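Local coordinates for phosphoenolpyruvate--glycerone phosphotransferase (Enterococcus faecalis, PDB 3B48), which probably takes part in PEP-dependent phosphorylation of dihydroxyacetone, as the homodimeric phosphoryl-donor component DhaM of the dihydroxyacetone kinase complex, at residues L47-M52 with L73-L78; T57-D62 with E89-H94; D64-I69 with D117-I122. All coordinates share one frame; numbering follows the deposited sequence.

In the fold
The three contacts belong to one alpha/beta domain built on a four-stranded parallel sheet. Contact 1 lies at the C-terminal ends of the strands, next to His13, which is probably the phosphorylated histidine; contacts 2 and 3 lie around the N-terminal ends, with their centres about 19 Å and about 22 Å from that of contact 1. Helix 51-60 starts in contact 1 and finishes in contact 2. Contacts 2 and 3, whose centres are about 13 Å apart, meet at strand 66-71: Phe67 N is 2.8 Å from His94 O, probably a hydrogen bond, and Ile58 CD1 comes within 3.4 Å of Phe67 CG. Phe67 thus packs on contact 2, while Glu66 reaches both contacts.

Contact 1: L47-M52 with L73-L78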
loop_
_atom_site.group_PDB
_atom_site.type_symbol
_atom_site.label_atom_id
_atom_site.label_comp_id
_atom_site.label_asym_id
_atom_site.label_seq_id
_atom_site.Cartn_x
_atom_site.Cartn_y
_atom_site.Cartn_z
ATOM N N LEU B 47 -4.389 -13.514 9.169
ATOM C CA LEU B 47 -4.028 -12.098 9.322
ATOM C C LEU B 47 -3.063 -11.958 10.506
ATOM O O LEU B 47 -3.416 -12.307 11.634
ATOM C CB LEU B 47 -5.271 -11.199 9.517
ATOM C CG LEU B 47 -6.163 -10.945 8.278
ATOM C CD1 LEU B 47 -7.628 -10.619 8.658
ATOM C CD2 LEU B 47 -5.592 -9.884 7.365
ATOM N N GLY B 48 -1.851 -11.478 10.234
ATOM C CA GLY B 48 -0.822 -11.340 11.256
ATOM C C GLY B 48 0.558 -11.395 10.633
ATOM O O GLY B 48 0.695 -11.612 9.432
ATOM N N SER B 49 1.600 -11.183 11.422
ATOM C CA SER B 49 2.938 -11.244 10.839
ATOM C C SER B 49 3.898 -12.156 11.591
ATOM O O SER B 49 3.821 -12.261 12.799
ATOM C CB SER B 49 3.511 -9.835 10.682
ATOM O OG SER B 49 2.820 -9.208 9.611
ATOM N N ASP B 50 4.802 -12.802 10.853
ATOM C CA ASP B 50 5.806 -13.695 11.416
ATOM C C ASP B 50 7.181 -13.223 10.957
ATOM O O ASP B 50 7.462 -13.216 9.755
ATOM C CB ASP B 50 5.557 -15.144 10.967
ATOM C CG ASP B 50 6.464 -16.153 11.670
ATOM O OD1 ASP B 50 7.347 -15.729 12.431
ATOM O OD2 ASP B 50 6.287 -17.380 11.473
ATOM N N PRO B 51 8.056 -12.828 11.918
ATOM C CA PRO B 51 9.428 -12.411 11.554
ATOM C C PRO B 51 10.266 -13.550 10.956
ATOM O O PRO B 51 11.207 -13.296 10.232
ATOM C CB PRO B 51 10.014 -11.941 12.886
ATOM C CG PRO B 51 9.171 -12.626 13.934
ATOM C CD PRO B 51 7.813 -12.750 13.370
HETATM N N MSE B 52 9.918 -14.790 11.275
HETATM C CA MSE B 52 10.633 -15.959 10.778
HETATM C C MSE B 52 10.473 -16.153 9.255
HETATM O O MSE B 52 11.270 -16.815 8.625
HETATM C CB MSE B 52 10.192 -17.197 11.555
HETATM C CG MSE B 52 11.274 -18.273 11.715
HETATM SE SE MSE B 52 12.839 -17.653 12.733
HETATM C CE MSE B 52 11.981 -17.310 14.449
ATOM N N LEU B 73 1.891 -1.832 8.518
ATOM C CA LEU B 73 1.350 -1.405 9.781
ATOM C C LEU B 73 1.535 -2.441 10.867
ATOM O O LEU B 73 1.619 -3.657 10.603
ATOM C CB LEU B 73 -0.169 -1.178 9.637
ATOM C CG LEU B 73 -0.800 -0.184 8.637
ATOM C CD1 LEU B 73 -2.129 -0.716 8.237
ATOM C CD2 LEU B 73 -0.921 1.242 9.217
ATOM N N GLY B 74 1.514 -1.957 12.102
ATOM C CA GLY B 74 1.353 -2.804 13.254
ATOM C C GLY B 74 2.478 -3.756 13.518
ATOM O O GLY B 74 3.608 -3.351 13.723
ATOM N N SER B 75 2.139 -5.035 13.525
ATOM C CA SER B 75 3.055 -6.079 13.913
ATOM C C SER B 75 3.933 -6.457 12.732
ATOM O O SER B 75 4.980 -7.067 12.906
ATOM C CB SER B 75 2.289 -7.301 14.450
ATOM O OG SER B 75 1.682 -8.025 13.389
ATOM N N ALA B 76 3.503 -6.075 11.535
ATOM C CA ALA B 76 4.342 -6.143 10.359
ATOM C C ALA B 76 5.612 -5.321 10.580
ATOM O O ALA B 76 6.724 -5.787 10.308
ATOM C CB ALA B 76 3.586 -5.673 9.135
ATOM N N VAL B 77 5.441 -4.115 11.103
ATOM C CA VAL B 77 6.542 -3.199 11.375
ATOM C C VAL B 77 7.449 -3.797 12.437
ATOM O O VAL B 77 8.673 -3.860 12.250
ATOM C CB VAL B 77 6.004 -1.779 11.804
ATOM C CG1 VAL B 77 7.132 -0.852 12.292
ATOM C CG2 VAL B 77 5.268 -1.129 10.633
ATOM N N LEU B 78 6.840 -4.227 13.545
ATOM C CA LEU B 78 7.561 -4.892 14.622
ATOM C C LEU B 78 8.317 -6.136 14.123
ATOM O O LEU B 78 9.513 -6.309 14.443
ATOM C CB LEU B 78 6.629 -5.241 15.793
ATOM C CG LEU B 78 7.355 -5.905 16.972
ATOM C CD1 LEU B 78 8.317 -4.931 17.675
ATOM C CD2 LEU B 78 6.381 -6.498 17.981
#
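Ser75 OG lies across from Ser49, 3.7 Å from both Ser49 N and Ser49 CB, distances of contact and not of bonding; its polar partner is His13 NE2, with which it makes a hydrogen bond, and Gly48 pairs with the same histidine through the backbone. With chi1 at 75°, OG stands between the backbone N and the carbonyl carbon of Ser75, and from there it faces the loop 47-50 from the first turn of helix 75-84. The serine of that loop returns the approach: Ser49 CB touches Ser75 OG, and Ser49 OG turns to Ala76, 3.5 Å from Ala76 CA and 3.6 Å from Ala76 CB, so a hydroxyl rests on apolar carbon. Its polar need is met elsewhere, by a weak hydrogen bond with Ser12 O. Although the backbones come close, with Ser49 CA 5.3 Å from Ala76 CA, no hydrogen bond joins the two segments directly. Each segment leads into a helix. Asp50 is the N-cap of helix 51-60, its OD1 accepting from the N of selenomethionine Met52 at 3.0 Å, with the N-H coming from above the carboxylate plane, 60° out of it. Gly74 holds the N-cap position of helix 75-84. A histidine just after the first strand, flanked by loops at the C-terminal ends of the sheet, is characteristic of the phosphorylation site of mannose-family EIIA domains, and His13 is consistent with that role.

Contact 2: T57-D62 with E89-H94; sequences TINEAD and EDQQKH
The last turn of helix 51-60 and the short helix 89-92 face each other with their backbones well separated, the closest CA atoms being those of Ile58 and Gln91 at 8.1 Å. Gln91 bridges the gap. Its CG lies beside the backbone N (chi1 -64°) and the chain runs extended beyond it, which carries the amide to Asn59 of the other helix. There Gln91 NE2 donates to Asn59 OD1 at 2.9 Å, with an N-H...O angle of 158°. The acceptor lies in the amide plane of Gln91, but the donor stands 35° above the carbonyl plane of Asn59, and the two side chains lie nearly perpendicular. Both helices belong to connections of a parallel alpha/beta sheet: helix 51-60 precedes strand 66-71, and helix 89-92 precedes the edge strand 95-97. Ile58 CG2 lies 4.0 Å from the same Gln91 NE2, the isoleucine and the glutamine running alongside one another in opposing senses. Ile58 is buried, against Phe67 of strand 66-71, whereas Asn59 is exposed. Both ends of the Gln91 amide are in use, since its OE1 accepts a hydrogen bond from Glu88 N while NE2 donates to Asn59, and this pair of bonds should limit rotation of the amide about its last bond.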
loop_
_atom_site.group_PDB
_atom_site.type_symbol
_atom_site.label_atom_id
_atom_site.label_comp_id
_atom_site.label_asym_id
_atom_site.label_seq_id
_atom_site.Cartn_x
_atom_site.Cartn_y
_atom_site.Cartn_z
ATOM N N THR B 57 13.585 -16.392 4.555
ATOM C CA THR B 57 13.792 -15.828 3.224
ATOM C C THR B 57 15.229 -15.351 3.018
ATOM O O THR B 57 15.874 -15.754 2.050
ATOM C CB THR B 57 12.766 -14.709 2.936
ATOM O OG1 THR B 57 11.440 -15.260 3.013
ATOM C CG2 THR B 57 12.997 -14.122 1.583
ATOM N N ILE B 58 15.742 -14.533 3.937
ATOM C CA ILE B 58 17.157 -14.132 3.897
ATOM C C ILE B 58 18.131 -15.325 3.989
ATOM O O ILE B 58 19.122 -15.387 3.269
ATOM C CB ILE B 58 17.531 -13.142 5.029
ATOM C CG1 ILE B 58 16.553 -11.957 5.162
ATOM C CG2 ILE B 58 19.043 -12.782 4.986
ATOM C CD1 ILE B 58 16.347 -11.162 3.980
ATOM N N ASN B 59 17.845 -16.270 4.870
ATOM C CA ASN B 59 18.691 -17.444 4.999
ATOM C C ASN B 59 18.651 -18.372 3.762
ATOM O O ASN B 59 19.625 -19.058 3.476
ATOM C CB ASN B 59 18.371 -18.209 6.288
ATOM C CG ASN B 59 19.177 -17.708 7.493
ATOM O OD1 ASN B 59 20.312 -17.236 7.357
ATOM N ND2 ASN B 59 18.596 -17.833 8.680
ATOM N N GLU B 60 17.540 -18.370 3.031
ATOM C CA GLU B 60 17.366 -19.255 1.883
ATOM C C GLU B 60 17.884 -18.628 0.581
ATOM O O GLU B 60 18.096 -19.327 -0.409
ATOM C CB GLU B 60 15.894 -19.692 1.749
ATOM C CG GLU B 60 15.533 -20.860 2.677
ATOM C CD GLU B 60 14.118 -20.792 3.276
ATOM O OE1 GLU B 60 13.347 -19.847 2.968
ATOM O OE2 GLU B 60 13.781 -21.702 4.072
ATOM N N ALA B 61 18.102 -17.315 0.612
ATOM C CA ALA B 61 18.618 -16.557 -0.530
ATOM C C ALA B 61 20.151 -16.631 -0.619
ATOM O O ALA B 61 20.811 -17.063 0.324
ATOM C CB ALA B 61 18.156 -15.095 -0.440
ATOM N N ASP B 62 20.700 -16.234 -1.773
ATOM C CA ASP B 62 22.138 -16.077 -1.932
ATOM C C ASP B 62 22.673 -14.937 -1.041
ATOM O O ASP B 62 21.929 -14.033 -0.669
ATOM C CB ASP B 62 22.493 -15.825 -3.410
ATOM C CG ASP B 62 22.334 -17.079 -4.291
ATOM O OD1 ASP B 62 22.345 -18.204 -3.746
ATOM O OD2 ASP B 62 22.197 -16.934 -5.529
ATOM N N GLU B 89 25.806 -10.754 11.739
ATOM C CA GLU B 89 26.385 -9.437 11.455
ATOM C C GLU B 89 26.591 -9.159 9.953
ATOM O O GLU B 89 26.296 -8.067 9.467
ATOM C CB GLU B 89 27.726 -9.340 12.166
ATOM C CG GLU B 89 27.856 -8.216 13.177
ATOM C CD GLU B 89 28.891 -8.534 14.270
ATOM O OE1 GLU B 89 29.677 -9.493 14.089
ATOM O OE2 GLU B 89 28.903 -7.836 15.315
ATOM N N ASP B 90 27.132 -10.141 9.226
ATOM C CA ASP B 90 27.284 -10.032 7.773
ATOM C C ASP B 90 25.936 -9.726 7.095
ATOM O O ASP B 90 25.887 -8.979 6.119
ATOM C CB ASP B 90 27.971 -11.285 7.156
ATOM C CG ASP B 90 27.593 -12.626 7.872
ATOM O OD1 ASP B 90 26.701 -13.367 7.371
ATOM O OD2 ASP B 90 28.199 -12.946 8.934
ATOM N N GLN B 91 24.857 -10.283 7.642
ATOM C CA GLN B 91 23.505 -10.189 7.049
ATOM C C GLN B 91 22.831 -8.842 7.318
ATOM O O GLN B 91 22.066 -8.349 6.481
ATOM C CB GLN B 91 22.592 -11.314 7.557
ATOM C CG GLN B 91 23.025 -12.713 7.161
ATOM C CD GLN B 91 22.174 -13.815 7.804
ATOM O OE1 GLN B 91 21.861 -13.776 8.995
ATOM N NE2 GLN B 91 21.826 -14.813 7.012
ATOM N N GLN B 92 23.110 -8.268 8.487
ATOM C CA GLN B 92 22.590 -6.973 8.866
ATOM C C GLN B 92 23.059 -5.886 7.922
ATOM O O GLN B 92 22.310 -4.970 7.619
ATOM C CB GLN B 92 22.978 -6.648 10.313
ATOM C CG GLN B 92 22.081 -7.317 11.380
ATOM C CD GLN B 92 22.640 -7.157 12.791
ATOM O OE1 GLN B 92 23.799 -6.812 12.955
ATOM N NE2 GLN B 92 21.827 -7.432 13.809
ATOM N N LYS B 93 24.285 -6.005 7.432
ATOM C CA LYS B 93 24.889 -5.021 6.524
ATOM C C LYS B 93 24.171 -5.004 5.156
ATOM O O LYS B 93 24.238 -4.024 4.395
ATOM C CB LYS B 93 26.400 -5.299 6.395
ATOM C CG LYS B 93 27.129 -4.521 5.293
ATOM C CD LYS B 93 28.601 -4.328 5.597
ATOM C CE LYS B 93 28.823 -3.191 6.607
ATOM N NZ LYS B 93 30.061 -3.432 7.404
ATOM N N HIS B 94 23.463 -6.096 4.877
ATOM C CA HIS B 94 22.674 -6.214 3.669
ATOM C C HIS B 94 21.158 -6.105 3.887
ATOM O O HIS B 94 20.396 -6.365 2.972
ATOM C CB HIS B 94 23.059 -7.503 2.935
ATOM C CG HIS B 94 24.497 -7.535 2.529
ATOM N ND1 HIS B 94 25.085 -6.517 1.803
ATOM C CD2 HIS B 94 25.478 -8.434 2.779
ATOM C CE1 HIS B 94 26.362 -6.796 1.614
ATOM N NE2 HIS B 94 26.625 -7.956 2.190
#

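Contact 3: D64-I69 with D117-I122; sequences DREFLI and DDLTQI
Residues 66-69 of strand 66-71 and the first turn of helix 119-127 lie side by side with 8.2 Å between Glu66 CA and Leu119 CA and 9.5 Å between Leu68 CA and Ile122 CA, a separation filled by side chains. This is helix-on-sheet packing of a parallel alpha/beta fold, in which the C-terminal helix covers one face of strand 66-71. Glu66 and Leu68 point to that face, Phe67 to the other. Leu119 does most of the touching, one methyl to each strand residue. With CG anti to the backbone N (chi1 -165°), its branches are placed so that CD2 meets Glu66 and CD1 meets Leu68. Leu119 CD2 lies alongside the Glu66 chain from CB to the carboxylate, 3.7 Å from Glu66 CG, while Leu119 CD1 is 3.8 Å from Leu68 CD2, the two leucines flanking each other and pointing opposite ways. The other branch of Leu68 is used as well: Leu68 CD1 packs on Ile122 CG2 at 3.6 Å, one side chain set squarely across the other. Leu68 also touches Ser109 of helix 102-113, so it sits between the last two helices. Glu66 bends at chi2 (-60°) along Leu119, and its OE1 is also hydrogen-bonded to His96 NE2 and His94 ND1, which would tend to keep the glutamate charged. The helix is capped at its start by Asp118, whose OD1 lies 2.8 Å from Thr120 N and 3.4 Å from Gln121 N, both bonds weak.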
loop_
_atom_site.group_PDB
_atom_site.type_symbol
_atom_site.label_atom_id
_atom_site.label_comp_id
_atom_site.label_asym_id
_atom_site.label_seq_id
_atom_site.Cartn_x
_atom_site.Cartn_y
_atom_site.Cartn_z
ATOM N N ASP B 64 24.694 -12.643 -1.851
ATOM C CA ASP B 64 25.089 -11.498 -2.636
ATOM C C ASP B 64 23.934 -10.596 -3.015
ATOM O O ASP B 64 24.023 -9.871 -4.004
ATOM C CB ASP B 64 25.923 -11.925 -3.860
ATOM C CG ASP B 64 25.187 -12.861 -4.810
ATOM O OD1 ASP B 64 24.050 -13.294 -4.521
ATOM O OD2 ASP B 64 25.782 -13.163 -5.873
ATOM N N ARG B 65 22.859 -10.659 -2.224
ATOM C CA ARG B 65 21.718 -9.762 -2.345
ATOM C C ARG B 65 21.711 -8.607 -1.316
ATOM O O ARG B 65 22.157 -8.739 -0.164
ATOM C CB ARG B 65 20.370 -10.512 -2.198
ATOM C CG ARG B 65 20.309 -11.988 -2.589
ATOM C CD ARG B 65 20.403 -12.223 -4.073
ATOM N NE ARG B 65 19.278 -11.662 -4.815
ATOM C CZ ARG B 65 19.024 -11.896 -6.097
ATOM N NH1 ARG B 65 19.812 -12.702 -6.802
ATOM N NH2 ARG B 65 17.980 -11.326 -6.675
ATOM N N GLU B 66 21.170 -7.481 -1.762
ATOM C CA GLU B 66 20.668 -6.433 -0.874
ATOM C C GLU B 66 19.204 -6.672 -0.626
ATOM O O GLU B 66 18.439 -6.845 -1.575
ATOM C CB GLU B 66 20.840 -5.057 -1.521
ATOM C CG GLU B 66 22.259 -4.846 -1.989
ATOM C CD GLU B 66 23.261 -4.922 -0.843
ATOM O OE1 GLU B 66 22.855 -4.681 0.329
ATOM O OE2 GLU B 66 24.451 -5.201 -1.131
ATOM N N PHE B 67 18.811 -6.698 0.642
ATOM C CA PHE B 67 17.415 -7.007 0.998
ATOM C C PHE B 67 16.703 -5.779 1.522
ATOM O O PHE B 67 17.067 -5.249 2.588
ATOM C CB PHE B 67 17.324 -8.133 2.028
ATOM C CG PHE B 67 18.001 -9.417 1.601
ATOM C CD1 PHE B 67 17.328 -10.344 0.788
ATOM C CD2 PHE B 67 19.299 -9.711 2.036
ATOM C CE1 PHE B 67 17.936 -11.522 0.395
ATOM C CE2 PHE B 67 19.930 -10.879 1.654
ATOM C CZ PHE B 67 19.261 -11.799 0.837
ATOM N N LEU B 68 15.686 -5.360 0.764
ATOM C CA LEU B 68 14.838 -4.185 1.072
ATOM C C LEU B 68 13.506 -4.581 1.684
ATOM O O LEU B 68 12.700 -5.290 1.054
ATOM C CB LEU B 68 14.586 -3.351 -0.193
ATOM C CG LEU B 68 15.736 -3.142 -1.187
ATOM C CD1 LEU B 68 15.433 -1.953 -2.091
ATOM C CD2 LEU B 68 17.137 -3.008 -0.553
ATOM N N ILE B 69 13.292 -4.152 2.925
ATOM C CA ILE B 69 12.105 -4.561 3.706
ATOM C C ILE B 69 11.042 -3.457 3.803
ATOM O O ILE B 69 11.318 -2.392 4.342
ATOM C CB ILE B 69 12.489 -5.122 5.137
ATOM C CG1 ILE B 69 13.019 -6.558 5.046
ATOM C CG2 ILE B 69 11.286 -5.202 6.033
ATOM C CD1 ILE B 69 14.427 -6.693 4.576
ATOM N N ASP B 117 21.973 0.919 -10.741
ATOM C CA ASP B 117 22.926 0.015 -10.097
ATOM C C ASP B 117 23.216 0.478 -8.662
ATOM O O ASP B 117 24.060 -0.101 -7.966
ATOM C CB ASP B 117 24.234 0.038 -10.910
ATOM C CG ASP B 117 24.835 -1.337 -11.101
ATOM O OD1 ASP B 117 24.118 -2.355 -10.903
ATOM O OD2 ASP B 117 26.031 -1.401 -11.468
ATOM N N ASP B 118 22.502 1.526 -8.245
ATOM C CA ASP B 118 22.841 2.334 -7.073
ATOM C C ASP B 118 21.757 2.232 -5.995
ATOM O O ASP B 118 20.665 2.834 -6.114
ATOM C CB ASP B 118 23.067 3.804 -7.502
ATOM C CG ASP B 118 23.348 4.749 -6.330
ATOM O OD1 ASP B 118 23.252 4.336 -5.153
ATOM O OD2 ASP B 118 23.679 5.928 -6.592
ATOM N N LEU B 119 22.094 1.485 -4.939
ATOM C CA LEU B 119 21.214 1.246 -3.803
ATOM C C LEU B 119 20.785 2.504 -3.043
ATOM O O LEU B 119 19.706 2.531 -2.505
ATOM C CB LEU B 119 21.903 0.309 -2.836
ATOM C CG LEU B 119 21.010 -0.315 -1.782
ATOM C CD1 LEU B 119 19.804 -1.013 -2.414
ATOM C CD2 LEU B 119 21.884 -1.268 -0.959
ATOM N N THR B 120 21.642 3.525 -2.977
ATOM C CA THR B 120 21.274 4.808 -2.357
ATOM C C THR B 120 20.066 5.418 -3.094
ATOM O O THR B 120 19.109 5.889 -2.465
ATOM C CB THR B 120 22.485 5.811 -2.314
ATOM O OG1 THR B 120 23.652 5.156 -1.785
ATOM C CG2 THR B 120 22.178 7.020 -1.445
ATOM N N GLN B 121 20.101 5.374 -4.424
ATOM C CA GLN B 121 19.026 5.930 -5.231
ATOM C C GLN B 121 17.762 5.061 -5.226
ATOM O O GLN B 121 16.644 5.572 -5.206
ATOM C CB GLN B 121 19.496 6.207 -6.666
ATOM C CG GLN B 121 18.731 7.339 -7.342
ATOM C CD GLN B 121 18.772 8.653 -6.542
ATOM O OE1 GLN B 121 19.760 8.955 -5.859
ATOM N NE2 GLN B 121 17.692 9.443 -6.634
ATOM N N ILE B 122 17.948 3.750 -5.257
ATOM C CA ILE B 122 16.839 2.805 -5.104
ATOM C C ILE B 122 16.137 3.041 -3.768
ATOM O O ILE B 122 14.916 3.029 -3.694
ATOM C CB ILE B 122 17.321 1.348 -5.322
ATOM C CG1 ILE B 122 17.648 1.135 -6.819
ATOM C CG2 ILE B 122 16.295 0.307 -4.805
ATOM C CD1 ILE B 122 18.573 -0.046 -7.113
#